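Local coordinates for SusD/RagB family nutrient-binding outer membrane lipoprotein (Bacteroides vulgatus, PDB 4F7A), which probably binds glycans, perhaps mucin O-glycans, at the cell surface as a SusD-like outer membrane lipoprotein with a TPR-like helical fold, at residues N51-F64 against L252-T266. Numbering follows the deposited sequence.
Sequences NLNHDMFSGYFHDF and LAGVAGWGETYMGAT
Phe61 and His62 pair with Tyr262 and Met263 in a two-strand antiparallel ribbon, a small piece of sheet buried in a mainly helical SusD-like fold. His62 and Tyr262 form the hydrogen-bonded pair. His62 N donates to Tyr262 O at 2.9 Å, and Tyr262 N returns a bond to His62 O. Gly264 N, just before helix 265-273, extends the ladder to Tyr60 O at 3.0 Å. Two waters add polar links. One donates to both Asn51 OD1 and Glu260 O; the other donates to Gly59 O and accepts from Thr266 N.

Side chains pack on both sides of the ribbon. Leu252 CD1 lies over one face of the Phe61 ring, offset toward its rim, while Tyr262 O sits at the ring edge. Asn51 turns its amide toward helix 251-257, with CG anti to the backbone N (chi1 -163°). Its OD1 meets Val255 CG1 at 3.6 Å, and its ND2 is tied in the amide plane to Asp55 OD2. Phe64 CB touches Tyr262 CE1 at 3.5 Å, with the ring planes inclined at 47°. Tyr262 OH bonds to Gln313 O, and a triethylene glycol, probably from the crystallisation liquor, lies near this side chain.

Beyond the ribbon, Asp63 meets Glu260, which follows the Schellman turn at Gly259. Asp63 OD2 and Glu260 OE1 are 2.5 Å apart, with the carboxylate planes 49° apart. So close an approach suggests that one of the two acids holds a proton and donates it to the other, which would turn a likely repulsion into a link between the segments.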
ATOM      1  N   ASN A  51       7.270  -8.039   1.936  1.00 14.14           N
ATOM      2  CA  ASN A  51       6.806  -8.694   3.161  1.00 14.17           C
ATOM      3  C   ASN A  51       7.687  -8.418   4.369  1.00 14.70           C
ATOM      4  O   ASN A  51       7.176  -8.199   5.479  1.00 15.26           O
ATOM      5  CB  ASN A  51       6.628 -10.203   2.984  1.00 17.08           C
ATOM      6  CG  ASN A  51       5.772 -10.814   4.071  1.00 16.03           C
ATOM      7  OD1 ASN A  51       6.202 -11.751   4.738  1.00 16.15           O
ATOM      8  ND2 ASN A  51       4.532 -10.277   4.266  1.00 14.80           N
ATOM      9  N   LEU A  52       9.001  -8.393   4.158  1.00 15.77           N
ATOM     10  CA  LEU A  52       9.926  -8.095   5.253  1.00 13.40           C
ATOM     11  C   LEU A  52      10.207  -6.596   5.463  1.00 15.99           C
ATOM     12  O   LEU A  52      11.026  -6.224   6.316  1.00 14.70           O
ATOM     13  CB  LEU A  52      11.222  -8.852   5.078  1.00 14.61           C
ATOM     14  CG  LEU A  52      11.172 -10.360   5.274  1.00 13.91           C
ATOM     15  CD1 LEU A  52      12.451 -10.980   4.723  1.00 14.53           C
ATOM     16  CD2 LEU A  52      10.972 -10.753   6.756  1.00 14.53           C
ATOM     17  N   ASN A  53       9.541  -5.744   4.689  1.00 15.74           N
ATOM     18  CA  ASN A  53       9.605  -4.302   4.871  1.00 14.44           C
ATOM     19  C   ASN A  53       8.202  -3.741   5.183  1.00 13.18           C
ATOM     20  O   ASN A  53       7.736  -3.776   6.317  1.00 14.09           O
ATOM     21  CB  ASN A  53      10.208  -3.666   3.610  1.00 14.66           C
ATOM     22  CG  ASN A  53      11.608  -4.116   3.361  1.00 16.62           C
ATOM     23  OD1 ASN A  53      12.536  -3.695   4.060  1.00 16.76           O
ATOM     24  ND2 ASN A  53      11.785  -4.952   2.364  1.00 18.11           N
ATOM     25  N   HIS A  54       7.506  -3.297   4.155  1.00 13.06           N
ATOM     26  CA  HIS A  54       6.242  -2.585   4.317  1.00 12.27           C
ATOM     27  C   HIS A  54       5.205  -3.358   5.115  1.00 13.76           C
ATOM     28  O   HIS A  54       4.474  -2.771   5.884  1.00 12.41           O
ATOM     29  CB  HIS A  54       5.647  -2.260   2.948  1.00 13.70           C
ATOM     30  CG  HIS A  54       6.636  -1.675   1.993  1.00 12.38           C
ATOM     31  ND1 HIS A  54       7.727  -2.382   1.529  1.00 12.24           N
ATOM     32  CD2 HIS A  54       6.667  -0.476   1.364  1.00 12.12           C
ATOM     33  CE1 HIS A  54       8.407  -1.626   0.681  1.00 14.57           C
ATOM     34  NE2 HIS A  54       7.788  -0.463   0.569  1.00 13.31           N
ATOM     35  N   ASP A  55       5.100  -4.656   4.876  1.00 12.97           N
ATOM     36  CA  ASP A  55       4.050  -5.462   5.507  1.00 12.78           C
ATOM     37  C   ASP A  55       4.270  -5.560   7.013  1.00 12.34           C
ATOM     38  O   ASP A  55       3.311  -5.713   7.771  1.00 12.35           O
ATOM     39  CB  ASP A  55       4.004  -6.867   4.899  1.00 12.65           C
ATOM     40  CG  ASP A  55       3.320  -6.909   3.525  1.00 14.96           C
ATOM     41  OD1 ASP A  55       2.795  -5.868   3.057  1.00 15.87           O
ATOM     42  OD2 ASP A  55       3.311  -8.003   2.917  1.00 15.27           O
HETATM   43  N   MSE A  56       5.533  -5.505   7.430  1.00 11.07           N
HETATM   44  CA  MSE A  56       5.852  -5.484   8.841  1.00 12.14           C
HETATM   45  C   MSE A  56       5.715  -4.067   9.401  1.00 11.78           C
HETATM   46  O   MSE A  56       5.096  -3.864  10.464  1.00 10.29           O
HETATM   47  CB  MSE A  56       7.264  -6.019   9.089  1.00 11.61           C
HETATM   48  CG  MSE A  56       7.640  -5.903  10.559  1.00 13.81           C
HETATM   49 SE   MSE A  56       9.309  -6.744  11.014  0.75 13.52          SE
HETATM   50  CE  MSE A  56      10.390  -5.939   9.745  1.00 11.86           C
ATOM     51  N   PHE A  57       6.274  -3.073   8.698  1.00 10.83           N
ATOM     52  CA  PHE A  57       6.251  -1.713   9.207  1.00 12.09           C
ATOM     53  C   PHE A  57       4.844  -1.150   9.279  1.00 12.70           C
ATOM     54  O   PHE A  57       4.538  -0.347  10.169  1.00 11.87           O
ATOM     55  CB  PHE A  57       7.193  -0.795   8.429  1.00 11.70           C
ATOM     56  CG  PHE A  57       8.658  -1.215   8.503  1.00 14.79           C
ATOM     57  CD1 PHE A  57       9.243  -1.562   9.710  1.00 13.40           C
ATOM     58  CD2 PHE A  57       9.433  -1.263   7.361  1.00 17.14           C
ATOM     59  CE1 PHE A  57      10.566  -1.943   9.759  1.00 15.66           C
ATOM     60  CE2 PHE A  57      10.772  -1.630   7.412  1.00 13.50           C
ATOM     61  CZ  PHE A  57      11.330  -1.970   8.603  1.00 14.23           C
ATOM     62  N   SER A  58       3.968  -1.635   8.403  1.00 11.89           N
ATOM     63  CA  SER A  58       2.548  -1.307   8.490  1.00 11.33           C
ATOM     64  C   SER A  58       1.830  -1.760   9.784  1.00 11.99           C
ATOM     65  O   SER A  58       0.732  -1.249  10.108  1.00 12.47           O
ATOM     66  CB  SER A  58       1.809  -1.933   7.305  1.00 11.12           C
ATOM     67  OG  SER A  58       1.668  -3.338   7.455  1.00 12.34           O
ATOM     68  N   GLY A  59       2.418  -2.728  10.471  1.00 13.50           N
ATOM     69  CA  GLY A  59       1.822  -3.369  11.630  1.00 12.78           C
ATOM     70  C   GLY A  59       0.983  -4.598  11.337  1.00 12.19           C
ATOM     71  O   GLY A  59       0.520  -5.251  12.278  1.00 12.49           O
ATOM     72  N   TYR A  60       0.813  -4.949  10.058  1.00 12.93           N
ATOM     73  CA  TYR A  60      -0.040  -6.076   9.684  1.00 11.45           C
ATOM     74  C   TYR A  60       0.573  -7.434  10.026  1.00 13.00           C
ATOM     75  O   TYR A  60      -0.115  -8.320  10.547  1.00 13.15           O
ATOM     76  CB  TYR A  60      -0.314  -6.130   8.176  1.00 11.93           C
ATOM     77  CG  TYR A  60      -1.239  -5.102   7.594  1.00 11.22           C
ATOM     78  CD1 TYR A  60      -2.123  -4.350   8.382  1.00 11.25           C
ATOM     79  CD2 TYR A  60      -1.262  -4.904   6.226  1.00 11.10           C
ATOM     80  CE1 TYR A  60      -2.991  -3.415   7.788  1.00 12.50           C
ATOM     81  CE2 TYR A  60      -2.103  -3.974   5.640  1.00  8.50           C
ATOM     82  CZ  TYR A  60      -2.964  -3.231   6.422  1.00 11.09           C
ATOM     83  OH  TYR A  60      -3.805  -2.358   5.775  1.00 10.14           O
ATOM     84  N   PHE A  61       1.835  -7.616   9.649  1.00 13.29           N
ATOM     85  CA  PHE A  61       2.464  -8.948   9.626  1.00 12.66           C
ATOM     86  C   PHE A  61       3.822  -8.980  10.296  1.00 13.03           C
ATOM     87  O   PHE A  61       4.492  -7.954  10.463  1.00 12.23           O
ATOM     88  CB  PHE A  61       2.608  -9.480   8.188  1.00 12.70           C
ATOM     89  CG  PHE A  61       1.302  -9.698   7.482  1.00 13.30           C
ATOM     90  CD1 PHE A  61       0.441 -10.711   7.888  1.00 12.21           C
ATOM     91  CD2 PHE A  61       0.938  -8.908   6.395  1.00 13.70           C
ATOM     92  CE1 PHE A  61      -0.772 -10.913   7.246  1.00 15.65           C
ATOM     93  CE2 PHE A  61      -0.292  -9.118   5.737  1.00 12.69           C
ATOM     94  CZ  PHE A  61      -1.141 -10.120   6.189  1.00 14.02           C
ATOM     95  N   HIS A  62       4.232 -10.181  10.695  1.00 13.05           N
ATOM     96  CA  HIS A  62       5.581 -10.392  11.230  1.00 14.73           C
ATOM     97  C   HIS A  62       5.988 -11.829  10.986  1.00 14.77           C
ATOM     98  O   HIS A  62       5.147 -12.724  10.938  1.00 15.29           O
ATOM     99  CB  HIS A  62       5.643 -10.047  12.723  1.00 14.16           C
ATOM    100  CG  HIS A  62       7.004  -9.640  13.195  1.00 15.22           C
ATOM    101  ND1 HIS A  62       8.047 -10.533  13.302  1.00 14.95           N
ATOM    102  CD2 HIS A  62       7.495  -8.437  13.583  1.00 16.32           C
ATOM    103  CE1 HIS A  62       9.124  -9.900  13.743  1.00 20.02           C
ATOM    104  NE2 HIS A  62       8.817  -8.624  13.918  1.00 15.49           N
ATOM    105  N   ASP A  63       7.275 -12.034  10.743  1.00 15.43           N
ATOM    106  CA  ASP A  63       7.840 -13.357  10.619  1.00 14.94           C
ATOM    107  C   ASP A  63       7.983 -13.977  12.011  1.00 17.00           C
ATOM    108  O   ASP A  63       7.849 -13.277  13.008  1.00 19.07           O
ATOM    109  CB  ASP A  63       9.179 -13.253   9.870  1.00 17.04           C
ATOM    110  CG  ASP A  63       9.496 -14.502   9.056  1.00 18.54           C
ATOM    111  OD1 ASP A  63       9.507 -15.586   9.658  1.00 19.96           O
ATOM    112  OD2 ASP A  63       9.724 -14.400   7.828  1.00 19.69           O
ATOM    113  N   PHE A  64       8.215 -15.286  12.088  1.00 15.94           N
ATOM    114  CA  PHE A  64       8.490 -15.941  13.374  1.00 18.52           C
ATOM    115  C   PHE A  64       9.982 -16.222  13.570  1.00 16.73           C
ATOM    116  O   PHE A  64      10.409 -16.575  14.681  1.00 16.28           O
ATOM    117  CB  PHE A  64       7.717 -17.269  13.503  1.00 18.17           C
ATOM    118  CG  PHE A  64       8.323 -18.401  12.715  1.00 21.00           C
ATOM    119  CD1 PHE A  64       8.217 -18.449  11.341  1.00 23.10           C
ATOM    120  CD2 PHE A  64       9.026 -19.415  13.357  1.00 31.60           C
ATOM    121  CE1 PHE A  64       8.803 -19.490  10.610  1.00 26.20           C
ATOM    122  CE2 PHE A  64       9.606 -20.462  12.631  1.00 30.01           C
ATOM    123  CZ  PHE A  64       9.497 -20.488  11.257  1.00 33.51           C
ATOM    124  N   LEU A 252       1.665 -13.556  -1.151  1.00 10.75           N
ATOM    125  CA  LEU A 252       1.408 -13.602   0.291  1.00 11.39           C
ATOM    126  C   LEU A 252       1.067 -15.016   0.706  1.00 12.75           C
ATOM    127  O   LEU A 252       1.518 -15.485   1.747  1.00 13.94           O
ATOM    128  CB  LEU A 252       0.303 -12.625   0.688  1.00 10.99           C
ATOM    129  CG  LEU A 252      -0.088 -12.540   2.168  1.00 13.06           C
ATOM    130  CD1 LEU A 252       1.052 -12.091   3.083  1.00 13.05           C
ATOM    131  CD2 LEU A 252      -1.303 -11.597   2.312  1.00 10.81           C
ATOM    132  N   ALA A 253       0.293 -15.709  -0.133  1.00 12.61           N
ATOM    133  CA  ALA A 253      -0.090 -17.074   0.127  1.00 14.70           C
ATOM    134  C   ALA A 253       1.124 -17.970   0.046  1.00 15.38           C
ATOM    135  O   ALA A 253       1.212 -18.945   0.792  1.00 13.32           O
ATOM    136  CB  ALA A 253      -1.232 -17.562  -0.863  1.00 12.78           C
ATOM    137  N   GLY A 254       2.068 -17.632  -0.833  1.00 14.24           N
ATOM    138  CA  GLY A 254       3.316 -18.374  -0.933  1.00 16.68           C
ATOM    139  C   GLY A 254       4.160 -18.286   0.321  1.00 15.87           C
ATOM    140  O   GLY A 254       4.625 -19.313   0.818  1.00 18.23           O
ATOM    141  N   VAL A 255       4.347 -17.066   0.839  1.00 14.59           N
ATOM    142  CA  VAL A 255       5.074 -16.854   2.105  1.00 15.31           C
ATOM    143  C   VAL A 255       4.320 -17.478   3.288  1.00 15.03           C
ATOM    144  O   VAL A 255       4.946 -18.040   4.199  1.00 17.85           O
ATOM    145  CB  VAL A 255       5.401 -15.364   2.337  1.00 14.70           C
ATOM    146  CG1 VAL A 255       6.166 -15.141   3.638  1.00 11.77           C
ATOM    147  CG2 VAL A 255       6.209 -14.812   1.132  1.00 12.94           C
ATOM    148  N   ALA A 256       2.992 -17.424   3.257  1.00 12.01           N
ATOM    149  CA  ALA A 256       2.174 -18.109   4.275  1.00 15.45           C
ATOM    150  C   ALA A 256       2.439 -19.616   4.239  1.00 17.85           C
ATOM    151  O   ALA A 256       2.493 -20.268   5.291  1.00 14.35           O
ATOM    152  CB  ALA A 256       0.727 -17.844   4.092  1.00 14.45           C
ATOM    153  N   GLY A 257       2.617 -20.158   3.034  1.00 17.96           N
ATOM    154  CA  GLY A 257       2.918 -21.569   2.858  1.00 18.11           C
ATOM    155  C   GLY A 257       4.253 -21.959   3.460  1.00 19.05           C
ATOM    156  O   GLY A 257       4.436 -23.097   3.845  1.00 17.59           O
ATOM    157  N   TRP A 258       5.184 -21.018   3.549  1.00 17.55           N
ATOM    158  CA  TRP A 258       6.444 -21.253   4.257  1.00 18.16           C
ATOM    159  C   TRP A 258       6.341 -21.092   5.779  1.00 19.92           C
ATOM    160  O   TRP A 258       7.317 -21.277   6.488  1.00 18.04           O
ATOM    161  CB  TRP A 258       7.515 -20.289   3.776  1.00 18.95           C
ATOM    162  CG  TRP A 258       7.854 -20.382   2.340  1.00 20.91           C
ATOM    163  CD1 TRP A 258       7.610 -21.428   1.492  1.00 25.45           C
ATOM    164  CD2 TRP A 258       8.590 -19.410   1.586  1.00 22.29           C
ATOM    165  NE1 TRP A 258       8.133 -21.146   0.242  1.00 24.55           N
ATOM    166  CE2 TRP A 258       8.735 -19.915   0.278  1.00 22.08           C
ATOM    167  CE3 TRP A 258       9.147 -18.167   1.895  1.00 22.58           C
ATOM    168  CZ2 TRP A 258       9.402 -19.207  -0.727  1.00 25.33           C
ATOM    169  CZ3 TRP A 258       9.805 -17.466   0.895  1.00 29.89           C
ATOM    170  CH2 TRP A 258       9.935 -17.995  -0.394  1.00 28.41           C
ATOM    171  N   GLY A 259       5.175 -20.713   6.274  1.00 17.98           N
ATOM    172  CA  GLY A 259       4.967 -20.529   7.690  1.00 17.27           C
ATOM    173  C   GLY A 259       5.460 -19.203   8.244  1.00 17.21           C
ATOM    174  O   GLY A 259       5.762 -19.124   9.422  1.00 16.45           O
ATOM    175  N   GLU A 260       5.488 -18.147   7.432  1.00 17.18           N
ATOM    176  CA  GLU A 260       6.180 -16.894   7.810  1.00 16.52           C
ATOM    177  C   GLU A 260       5.319 -15.629   7.888  1.00 16.84           C
ATOM    178  O   GLU A 260       5.860 -14.537   7.994  1.00 18.05           O
ATOM    179  CB  GLU A 260       7.380 -16.665   6.865  1.00 18.02           C
ATOM    180  CG  GLU A 260       8.529 -17.631   7.134  1.00 20.60           C
ATOM    181  CD  GLU A 260       9.745 -17.376   6.272  1.00 24.14           C
ATOM    182  OE1 GLU A 260      10.360 -16.300   6.389  1.00 19.71           O
ATOM    183  OE2 GLU A 260      10.108 -18.267   5.485  1.00 22.15           O
ATOM    184  N   THR A 261       3.989 -15.768   7.881  1.00 16.92           N
ATOM    185  CA  THR A 261       3.085 -14.610   7.923  1.00 13.41           C
ATOM    186  C   THR A 261       2.192 -14.618   9.162  1.00 14.95           C
ATOM    187  O   THR A 261       1.080 -15.135   9.132  1.00 15.17           O
ATOM    188  CB  THR A 261       2.211 -14.586   6.656  1.00 15.81           C
ATOM    189  OG1 THR A 261       1.538 -15.841   6.536  1.00 16.59           O
ATOM    190  CG2 THR A 261       3.077 -14.332   5.409  1.00 10.48           C
ATOM    191  N   TYR A 262       2.704 -14.063  10.258  1.00 12.01           N
ATOM    192  CA  TYR A 262       1.966 -13.970  11.508  1.00 12.43           C
ATOM    193  C   TYR A 262       1.320 -12.608  11.644  1.00 11.13           C
ATOM    194  O   TYR A 262       1.761 -11.625  11.039  1.00 11.49           O
ATOM    195  CB  TYR A 262       2.889 -14.220  12.727  1.00 12.46           C
ATOM    196  CG  TYR A 262       3.257 -15.662  12.889  1.00 11.09           C
ATOM    197  CD1 TYR A 262       4.187 -16.268  12.032  1.00 14.44           C
ATOM    198  CD2 TYR A 262       2.639 -16.453  13.853  1.00 14.97           C
ATOM    199  CE1 TYR A 262       4.528 -17.596  12.178  1.00 15.42           C
ATOM    200  CE2 TYR A 262       2.966 -17.792  13.984  1.00 13.55           C
ATOM    201  CZ  TYR A 262       3.902 -18.359  13.140  1.00 12.56           C
ATOM    202  OH  TYR A 262       4.234 -19.707  13.266  1.00 18.13           O
HETATM  203  N   MSE A 263       0.276 -12.579  12.455  1.00 12.57           N
HETATM  204  CA  MSE A 263      -0.421 -11.374  12.862  1.00 11.73           C
HETATM  205  C   MSE A 263       0.493 -10.414  13.633  1.00 12.16           C
HETATM  206  O   MSE A 263       1.258 -10.842  14.482  1.00 13.66           O
HETATM  207  CB  MSE A 263      -1.570 -11.792  13.786  1.00 11.74           C
HETATM  208  CG  MSE A 263      -2.595 -10.717  14.046  1.00 12.96           C
HETATM  209 SE   MSE A 263      -3.947 -11.392  15.232  0.75  8.00          SE
HETATM  210  CE  MSE A 263      -5.402 -10.215  14.724  1.00 12.50           C
ATOM    211  N   GLY A 264       0.412  -9.113  13.342  1.00 10.48           N
ATOM    212  CA  GLY A 264       1.183  -8.125  14.107  1.00 11.54           C
ATOM    213  C   GLY A 264       0.456  -7.685  15.372  1.00 13.04           C
ATOM    214  O   GLY A 264      -0.780  -7.729  15.447  1.00 12.02           O
ATOM    215  N   ALA A 265       1.213  -7.284  16.389  1.00 11.40           N
ATOM    216  CA  ALA A 265       0.630  -6.821  17.664  1.00 12.17           C
ATOM    217  C   ALA A 265      -0.392  -5.675  17.548  1.00  9.53           C
ATOM    218  O   ALA A 265      -1.393  -5.669  18.272  1.00 10.55           O
ATOM    219  CB  ALA A 265       1.749  -6.421  18.668  1.00  9.34           C
ATOM    220  N   THR A 266      -0.177  -4.719  16.655  1.00 10.47           N
ATOM    221  CA  THR A 266      -1.097  -3.587  16.552  1.00  9.94           C
ATOM    222  C   THR A 266      -2.433  -4.012  15.983  1.00 10.51           C
ATOM    223  O   THR A 266      -3.441  -3.612  16.499  1.00 11.17           O
ATOM    224  CB  THR A 266      -0.544  -2.369  15.740  1.00 10.76           C
ATOM    225  OG1 THR A 266       0.748  -1.975  16.253  1.00 12.15           O
ATOM    226  CG2 THR A 266      -1.487  -1.185  15.869  1.00 12.01           C
TER
HETATM  227  O   HOH W   1       5.345 -11.856   7.433  1.00 17.34           O
HETATM  228  O   HOH W   2       1.809  -4.559  14.705  1.00 14.49           O